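PDB 3DUW: O-methyltransferase, putative from Bacillus cereus, which probably transfers a methyl group from S-adenosylmethionine to a hydroxyl oxygen of its substrate, and binds the by-product S-adenosyl-L-homocysteine. Local coordinates for residues Val14-Ile19 / Pro44-Lys48; Ile164-Arg170 / Tyr213-Met218. Residues are numbered along the deposited sequence.

Contact 1: Val14-Ile19 / Pro44-Lys48; sequences VSDVLI and PTQGK
I19 lays its side chain over the first turn of helix 44-57, reaching P44, T45 and K48. This is helix-helix packing in a class I O-methyltransferase, where the N-terminal helix 4-18 rests on the helix that leads into the Rossmann-like core. Residues 14-18 form the last turn of helix 4-18, and I19 is the first residue to leave helical angles (phi/psi -122/102). Residues 44-48 are helical throughout. The two short axes approach to 10.5 Å, with 50° between their N-to-C directions. S15 and T45 are the closest pair of CA atoms, at 6.4 Å.

Most of the contact is between apolar groups. I19 adopts chi1 m and chi2 t. Its CD1 lies 4.2 Å from P44 CB and 4.1 Å from T45 CG2, while its CG1 is 3.8 Å from K48 CD. T45 has chi1 p, and its methyl CG2 sits 3.6 Å from V14 CG1 (V14 chi1 t). S15 OG makes a plain van der Waals approach to P44 CB at 4.2 Å. Together the segments bury 264 Å².

W75 of helix 71-77 packs on I19 and K48. The second subunit adds A204 against V14 and T45, and its T203 OG1 hydrogen-bonds T45 O, so this contact is also part of the dimer interface.

The polar link runs from a lysine to the end of a helix. K48 is fully extended, with all four chi angles t, and its NZ donates a hydrogen bond to L18 O at 2.9 Å.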
ATOM      1  N   VAL A  14       4.604  -7.892 -13.650  1.00  7.66           N
ATOM      2  CA  VAL A  14       3.684  -7.946 -12.519  1.00  8.99           C
ATOM      3  C   VAL A  14       2.239  -8.077 -12.982  1.00  9.32           C
ATOM      4  O   VAL A  14       1.493  -8.914 -12.478  1.00  9.31           O
ATOM      5  CB  VAL A  14       3.824  -6.686 -11.628  1.00  9.84           C
ATOM      6  CG1 VAL A  14       2.748  -6.679 -10.548  1.00  9.22           C
ATOM      7  CG2 VAL A  14       5.205  -6.656 -10.994  1.00 11.11           C
ATOM      8  N   SER A  15       1.849  -7.252 -13.947  1.00  9.81           N
ATOM      9  CA  SER A  15       0.486  -7.290 -14.463  1.00 11.08           C
ATOM     10  C   SER A  15       0.197  -8.616 -15.163  1.00 10.32           C
ATOM     11  O   SER A  15      -0.848  -9.227 -14.938  1.00 10.60           O
ATOM     12  CB  SER A  15       0.258  -6.129 -15.434  1.00 14.98           C
ATOM     13  OG  SER A  15      -1.092  -6.081 -15.860  1.00 22.06           O
ATOM     14  N   ASP A  16       1.124  -9.066 -16.006  1.00 10.19           N
ATOM     15  CA  ASP A  16       0.934 -10.319 -16.728  1.00 11.62           C
ATOM     16  C   ASP A  16       0.680 -11.492 -15.797  1.00 10.53           C
ATOM     17  O   ASP A  16      -0.199 -12.315 -16.047  1.00 11.46           O
ATOM     18  CB  ASP A  16       2.155 -10.649 -17.591  1.00 12.89           C
ATOM     19  CG  ASP A  16       2.229  -9.814 -18.848  1.00 12.83           C
ATOM     20  OD1 ASP A  16       1.205  -9.208 -19.225  1.00 15.03           O
ATOM     21  OD2 ASP A  16       3.316  -9.777 -19.464  1.00 14.54           O
ATOM     22  N   VAL A  17       1.450 -11.575 -14.719  1.00  9.78           N
ATOM     23  CA  VAL A  17       1.300 -12.687 -13.799  1.00  9.72           C
ATOM     24  C   VAL A  17       0.194 -12.546 -12.755  1.00  8.99           C
ATOM     25  O   VAL A  17      -0.531 -13.502 -12.500  1.00  9.90           O
ATOM     26  CB  VAL A  17       2.634 -12.983 -13.067  1.00 11.29           C
ATOM     27  CG1 VAL A  17       3.724 -13.281 -14.081  1.00 14.57           C
ATOM     28  CG2 VAL A  17       3.032 -11.805 -12.197  1.00 15.69           C
ATOM     29  N   LEU A  18       0.050 -11.360 -12.175  1.00  7.94           N
ATOM     30  CA  LEU A  18      -0.934 -11.152 -11.111  1.00  7.59           C
ATOM     31  C   LEU A  18      -2.296 -10.593 -11.485  1.00  8.39           C
ATOM     32  O   LEU A  18      -3.222 -10.649 -10.674  1.00  8.66           O
ATOM     33  CB  LEU A  18      -0.336 -10.254 -10.024  1.00  8.04           C
ATOM     34  CG  LEU A  18       0.969 -10.707  -9.363  1.00  7.35           C
ATOM     35  CD1 LEU A  18       1.358  -9.711  -8.283  1.00  8.42           C
ATOM     36  CD2 LEU A  18       0.800 -12.093  -8.761  1.00  7.94           C
ATOM     37  N   ILE A  19      -2.429 -10.050 -12.690  1.00  8.21           N
ATOM     38  CA  ILE A  19      -3.703  -9.466 -13.092  1.00  8.47           C
ATOM     39  C   ILE A  19      -4.252 -10.114 -14.358  1.00  9.18           C
ATOM     40  O   ILE A  19      -3.799  -9.822 -15.464  1.00  9.98           O
ATOM     41  CB  ILE A  19      -3.554  -7.940 -13.307  1.00  8.85           C
ATOM     42  CG1 ILE A  19      -2.949  -7.301 -12.051  1.00  9.52           C
ATOM     43  CG2 ILE A  19      -4.911  -7.313 -13.622  1.00 10.83           C
ATOM     44  CD1 ILE A  19      -2.691  -5.806 -12.169  1.00 10.92           C
ATOM     45  N   PRO A  44      -2.567  -0.265 -14.051  1.00  7.91           N
ATOM     46  CA  PRO A  44      -3.316  -1.452 -13.633  1.00  8.02           C
ATOM     47  C   PRO A  44      -2.927  -1.951 -12.236  1.00  7.33           C
ATOM     48  O   PRO A  44      -3.793  -2.340 -11.449  1.00  7.14           O
ATOM     49  CB  PRO A  44      -2.983  -2.468 -14.720  1.00  9.28           C
ATOM     50  CG  PRO A  44      -2.797  -1.607 -15.932  1.00 10.16           C
ATOM     51  CD  PRO A  44      -1.980  -0.453 -15.389  1.00  8.06           C
ATOM     52  N   THR A  45      -1.630  -1.947 -11.931  1.00  6.86           N
ATOM     53  CA  THR A  45      -1.171  -2.416 -10.627  1.00  7.67           C
ATOM     54  C   THR A  45      -1.611  -1.470  -9.512  1.00  7.14           C
ATOM     55  O   THR A  45      -1.883  -1.906  -8.392  1.00  7.18           O
ATOM     56  CB  THR A  45       0.364  -2.593 -10.595  1.00  7.15           C
ATOM     57  OG1 THR A  45       1.002  -1.394 -11.045  1.00  9.49           O
ATOM     58  CG2 THR A  45       0.779  -3.754 -11.490  1.00  9.21           C
ATOM     59  N   GLN A  46      -1.677  -0.175  -9.814  1.00  6.13           N
ATOM     60  CA  GLN A  46      -2.134   0.808  -8.835  1.00  6.26           C
ATOM     61  C   GLN A  46      -3.642   0.626  -8.645  1.00  7.11           C
ATOM     62  O   GLN A  46      -4.152   0.721  -7.527  1.00  7.13           O
ATOM     63  CB  GLN A  46      -1.841   2.231  -9.316  1.00  5.96           C
ATOM     64  CG  GLN A  46      -0.365   2.569  -9.358  1.00  7.12           C
ATOM     65  CD  GLN A  46      -0.083   3.880 -10.061  1.00  6.56           C
ATOM     66  OE1 GLN A  46      -0.970   4.480 -10.668  1.00  6.99           O
ATOM     67  NE2 GLN A  46       1.165   4.324  -9.996  1.00  8.32           N
ATOM     68  N   GLY A  47      -4.355   0.377  -9.741  1.00  6.63           N
ATOM     69  CA  GLY A  47      -5.785   0.162  -9.637  1.00  7.69           C
ATOM     70  C   GLY A  47      -6.084  -1.046  -8.772  1.00  6.85           C
ATOM     71  O   GLY A  47      -6.978  -1.003  -7.923  1.00  7.53           O
ATOM     72  N   LYS A  48      -5.337  -2.131  -8.965  1.00  7.07           N
ATOM     73  CA  LYS A  48      -5.585  -3.317  -8.162  1.00  7.85           C
ATOM     74  C   LYS A  48      -5.209  -3.070  -6.708  1.00  7.34           C
ATOM     75  O   LYS A  48      -5.829  -3.625  -5.803  1.00  8.41           O
ATOM     76  CB  LYS A  48      -4.837  -4.530  -8.702  1.00  8.56           C
ATOM     77  CG  LYS A  48      -5.283  -5.800  -8.003  1.00  9.56           C
ATOM     78  CD  LYS A  48      -4.937  -7.042  -8.783  1.00 10.29           C
ATOM     79  CE  LYS A  48      -5.569  -8.260  -8.132  1.00 10.80           C
ATOM     80  NZ  LYS A  48      -5.231  -9.493  -8.877  1.00 11.05           N
TER

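Contact 2: Ile164-Arg170 / Tyr213-Met218; sequences IGDNVVR and YDGFIM
D214, I164 and V169 bury the most surface here. I164 lies in the paired strands; D214 and V169 meet where the chain leaves them. I164-D166 run against D214-M218, with 162° between the axes and a closest approach of 4.7 Å. Strand 214-221 lies antiparallel between 162-166 and 200-209, giving the order 3-2-1-4-5-7-6 of the Rossmann-like methyltransferase sheet. I164 faces M218 in a non-hydrogen-bonded pair. G165 and I217 form the hydrogen-bonded pair: G165 N to I217 O and I217 N to G165 O, both 2.9 Å.

I164 (chi1 m, chi2 m) places CD1 3.6 Å from CG of M218, a selenomethionine, and 4.3 Å from F216 CD2. I217 points to the other face, where its CG1 meets V168 CG2 at 3.8 Å.

After D166 the chain turns at N167 (phi/psi 57/52). V168 N donates a hydrogen bond to G215 O (3.0 Å). V169 has chi1 t; its CG1 touches Y213 CE1 at 3.7 Å, and its CB is 3.7 Å from G215 N. A CB on G215 would clash with V169 CG2.

D214 OD1 accepts from V169 N (3.2 Å) and R170 N (2.8 Å), and its OD2 from N167 ND2 (2.9 Å). Both carboxylate oxygens thus tie three loop donors to the strand, alongside the apolar packing of V168 and V169.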
ATOM      1  N   ILE A 164      -6.351   8.039   0.410  1.00  7.80           N
ATOM      2  CA  ILE A 164      -5.224   7.796  -0.479  1.00  7.38           C
ATOM      3  C   ILE A 164      -5.090   9.024  -1.362  1.00  6.79           C
ATOM      4  O   ILE A 164      -6.070   9.453  -1.979  1.00  7.22           O
ATOM      5  CB  ILE A 164      -5.454   6.585  -1.408  1.00  6.97           C
ATOM      6  CG1 ILE A 164      -5.503   5.290  -0.592  1.00  7.58           C
ATOM      7  CG2 ILE A 164      -4.343   6.521  -2.456  1.00  7.28           C
ATOM      8  CD1 ILE A 164      -4.185   4.918   0.058  1.00 11.20           C
ATOM      9  N   GLY A 165      -3.891   9.600  -1.396  1.00  6.21           N
ATOM     10  CA  GLY A 165      -3.633  10.754  -2.241  1.00  6.33           C
ATOM     11  C   GLY A 165      -2.623  10.316  -3.285  1.00  7.18           C
ATOM     12  O   GLY A 165      -1.496   9.965  -2.945  1.00  7.25           O
ATOM     13  N   ASP A 166      -3.018  10.325  -4.552  1.00  5.82           N
ATOM     14  CA  ASP A 166      -2.135   9.902  -5.633  1.00  6.57           C
ATOM     15  C   ASP A 166      -1.277  11.044  -6.166  1.00  6.66           C
ATOM     16  O   ASP A 166      -1.589  12.225  -5.962  1.00  7.71           O
ATOM     17  CB  ASP A 166      -2.988   9.328  -6.775  1.00  6.60           C
ATOM     18  CG  ASP A 166      -2.175   8.537  -7.796  1.00  6.51           C
ATOM     19  OD1 ASP A 166      -1.125   7.968  -7.425  1.00  7.14           O
ATOM     20  OD2 ASP A 166      -2.613   8.458  -8.969  1.00  7.50           O
ATOM     21  N   ASN A 167      -0.185  10.673  -6.832  1.00  6.85           N
ATOM     22  CA  ASN A 167       0.715  11.620  -7.478  1.00  7.18           C
ATOM     23  C   ASN A 167       1.283  12.681  -6.544  1.00  6.74           C
ATOM     24  O   ASN A 167       1.235  13.879  -6.843  1.00  7.50           O
ATOM     25  CB  ASN A 167      -0.026  12.282  -8.644  1.00  8.22           C
ATOM     26  CG  ASN A 167      -0.762  11.271  -9.507  1.00  8.80           C
ATOM     27  OD1 ASN A 167      -1.990  11.300  -9.610  1.00  8.79           O
ATOM     28  ND2 ASN A 167      -0.013  10.361 -10.122  1.00  9.47           N
ATOM     29  N   VAL A 168       1.849  12.239  -5.425  1.00  7.30           N
ATOM     30  CA  VAL A 168       2.397  13.171  -4.456  1.00  8.40           C
ATOM     31  C   VAL A 168       3.922  13.186  -4.348  1.00  7.64           C
ATOM     32  O   VAL A 168       4.467  13.645  -3.348  1.00  7.39           O
ATOM     33  CB  VAL A 168       1.773  12.934  -3.062  1.00 10.75           C
ATOM     34  CG1 VAL A 168       0.269  13.195  -3.125  1.00 13.31           C
ATOM     35  CG2 VAL A 168       2.047  11.513  -2.600  1.00 12.17           C
ATOM     36  N   VAL A 169       4.603  12.685  -5.377  1.00  7.61           N
ATOM     37  CA  VAL A 169       6.071  12.688  -5.413  1.00  7.46           C
ATOM     38  C   VAL A 169       6.509  13.428  -6.676  1.00  8.40           C
ATOM     39  O   VAL A 169       7.467  14.204  -6.655  1.00  8.91           O
ATOM     40  CB  VAL A 169       6.637  11.250  -5.376  1.00  7.15           C
ATOM     41  CG1 VAL A 169       8.119  11.245  -5.719  1.00  8.72           C
ATOM     42  CG2 VAL A 169       6.427  10.670  -3.982  1.00  8.22           C
ATOM     43  N   ARG A 170       5.790  13.177  -7.766  1.00  8.29           N
ATOM     44  CA  ARG A 170       6.000  13.852  -9.042  1.00  9.67           C
ATOM     45  C   ARG A 170       7.453  13.982  -9.503  1.00 10.35           C
ATOM     46  O   ARG A 170       8.005  15.084  -9.591  1.00 10.51           O
ATOM     47  CB  ARG A 170       5.330  15.228  -8.964  1.00  9.91           C
ATOM     48  CG  ARG A 170       3.988  15.187  -8.223  1.00 10.31           C
ATOM     49  CD  ARG A 170       3.244  16.513  -8.290  1.00 11.43           C
ATOM     50  NE  ARG A 170       2.748  16.798  -9.632  1.00 12.23           N
ATOM     51  CZ  ARG A 170       1.622  16.310 -10.148  1.00 12.02           C
ATOM     52  NH1 ARG A 170       0.838  15.502  -9.440  1.00 11.32           N
ATOM     53  NH2 ARG A 170       1.280  16.620 -11.387  1.00 13.48           N
ATOM     54  N   TYR A 213       8.150   7.877 -12.301  1.00  9.47           N
ATOM     55  CA  TYR A 213       8.518   8.013 -10.899  1.00  8.84           C
ATOM     56  C   TYR A 213       7.554   8.965 -10.199  1.00  8.33           C
ATOM     57  O   TYR A 213       7.496  10.151 -10.517  1.00  8.84           O
ATOM     58  CB  TYR A 213       9.971   8.505 -10.851  1.00  8.46           C
ATOM     59  CG  TYR A 213      10.489   9.021  -9.528  1.00  9.07           C
ATOM     60  CD1 TYR A 213      10.118   8.437  -8.315  1.00  8.63           C
ATOM     61  CD2 TYR A 213      11.395  10.079  -9.500  1.00  9.58           C
ATOM     62  CE1 TYR A 213      10.638   8.903  -7.108  1.00  8.11           C
ATOM     63  CE2 TYR A 213      11.919  10.546  -8.310  1.00  8.77           C
ATOM     64  CZ  TYR A 213      11.539   9.960  -7.120  1.00  8.80           C
ATOM     65  OH  TYR A 213      12.054  10.456  -5.953  1.00  8.87           O
ATOM     66  N   ASP A 214       6.783   8.429  -9.255  1.00  8.42           N
ATOM     67  CA  ASP A 214       5.797   9.216  -8.521  1.00  7.42           C
ATOM     68  C   ASP A 214       5.609   8.599  -7.134  1.00  6.77           C
ATOM     69  O   ASP A 214       6.566   8.115  -6.536  1.00  7.74           O
ATOM     70  CB  ASP A 214       4.469   9.230  -9.296  1.00  7.75           C
ATOM     71  CG  ASP A 214       3.674  10.512  -9.095  1.00  7.20           C
ATOM     72  OD1 ASP A 214       3.861  11.195  -8.060  1.00  7.25           O
ATOM     73  OD2 ASP A 214       2.843  10.824  -9.976  1.00  7.72           O
ATOM     74  N   GLY A 215       4.386   8.610  -6.623  1.00  7.04           N
ATOM     75  CA  GLY A 215       4.158   8.050  -5.305  1.00  7.31           C
ATOM     76  C   GLY A 215       2.796   8.414  -4.751  1.00  6.31           C
ATOM     77  O   GLY A 215       2.063   9.204  -5.341  1.00  6.97           O
ATOM     78  N   PHE A 216       2.466   7.842  -3.600  1.00  6.42           N
ATOM     79  CA  PHE A 216       1.179   8.099  -2.979  1.00  6.57           C
ATOM     80  C   PHE A 216       1.245   8.196  -1.467  1.00  6.71           C
ATOM     81  O   PHE A 216       2.159   7.667  -0.822  1.00  5.88           O
ATOM     82  CB  PHE A 216       0.172   7.001  -3.348  1.00  6.98           C
ATOM     83  CG  PHE A 216       0.482   5.659  -2.734  1.00  6.78           C
ATOM     84  CD1 PHE A 216       1.475   4.839  -3.270  1.00  7.32           C
ATOM     85  CD2 PHE A 216      -0.211   5.220  -1.609  1.00  6.73           C
ATOM     86  CE1 PHE A 216       1.772   3.600  -2.694  1.00  7.41           C
ATOM     87  CE2 PHE A 216       0.076   3.985  -1.027  1.00  8.59           C
ATOM     88  CZ  PHE A 216       1.070   3.175  -1.572  1.00  8.37           C
ATOM     89  N   ILE A 217       0.263   8.897  -0.917  1.00  6.50           N
ATOM     90  CA  ILE A 217       0.118   9.046   0.516  1.00  6.79           C
ATOM     91  C   ILE A 217      -1.034   8.140   0.947  1.00  6.73           C
ATOM     92  O   ILE A 217      -2.040   8.012   0.243  1.00  6.66           O
ATOM     93  CB  ILE A 217      -0.230  10.509   0.899  1.00  6.80           C
ATOM     94  CG1 ILE A 217       1.053  11.335   1.024  1.00  7.36           C
ATOM     95  CG2 ILE A 217      -1.040  10.543   2.197  1.00  7.91           C
ATOM     96  CD1 ILE A 217       0.818  12.836   1.094  1.00  8.58           C
HETATM   97  N   MSE A 218      -0.855   7.472   2.078  1.00  6.98           N
HETATM   98  CA  MSE A 218      -1.902   6.637   2.647  1.00  6.92           C
HETATM   99  C   MSE A 218      -2.045   7.151   4.068  1.00  7.69           C
HETATM  100  O   MSE A 218      -1.085   7.146   4.843  1.00  7.69           O
HETATM  101  CB  MSE A 218      -1.532   5.150   2.649  1.00  7.59           C
HETATM  102  CG  MSE A 218      -2.639   4.272   3.234  1.00  7.76           C
HETATM  103 SE   MSE A 218      -2.394   2.376   2.953  1.00  9.79          SE
HETATM  104  CE  MSE A 218      -1.259   2.010   4.472  1.00 10.64           C
TER
HETATM  105  O   HOH W   1       1.455   7.927  -8.379  1.00  7.87           O

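In the fold
Contacts 1 and 2 have centres 18 Å apart. Their nearest atoms are about 5 Å apart and do not touch. Contact 1 closes in sequence before contact 2 opens. Helix 44-57 joins them: its start belongs to contact 1, and further along L50 and L53 pack on I164, with L53 also on M218. The cofactor site lies near both. The side chain of D166 is about 6 Å from the bound S-adenosyl-L-homocysteine, and that of P44 about 10 Å. V42, a binding residue, has its side chain about 4 Å from that of D166 and 7 Å from that of P44. Both contacts also meet the second subunit.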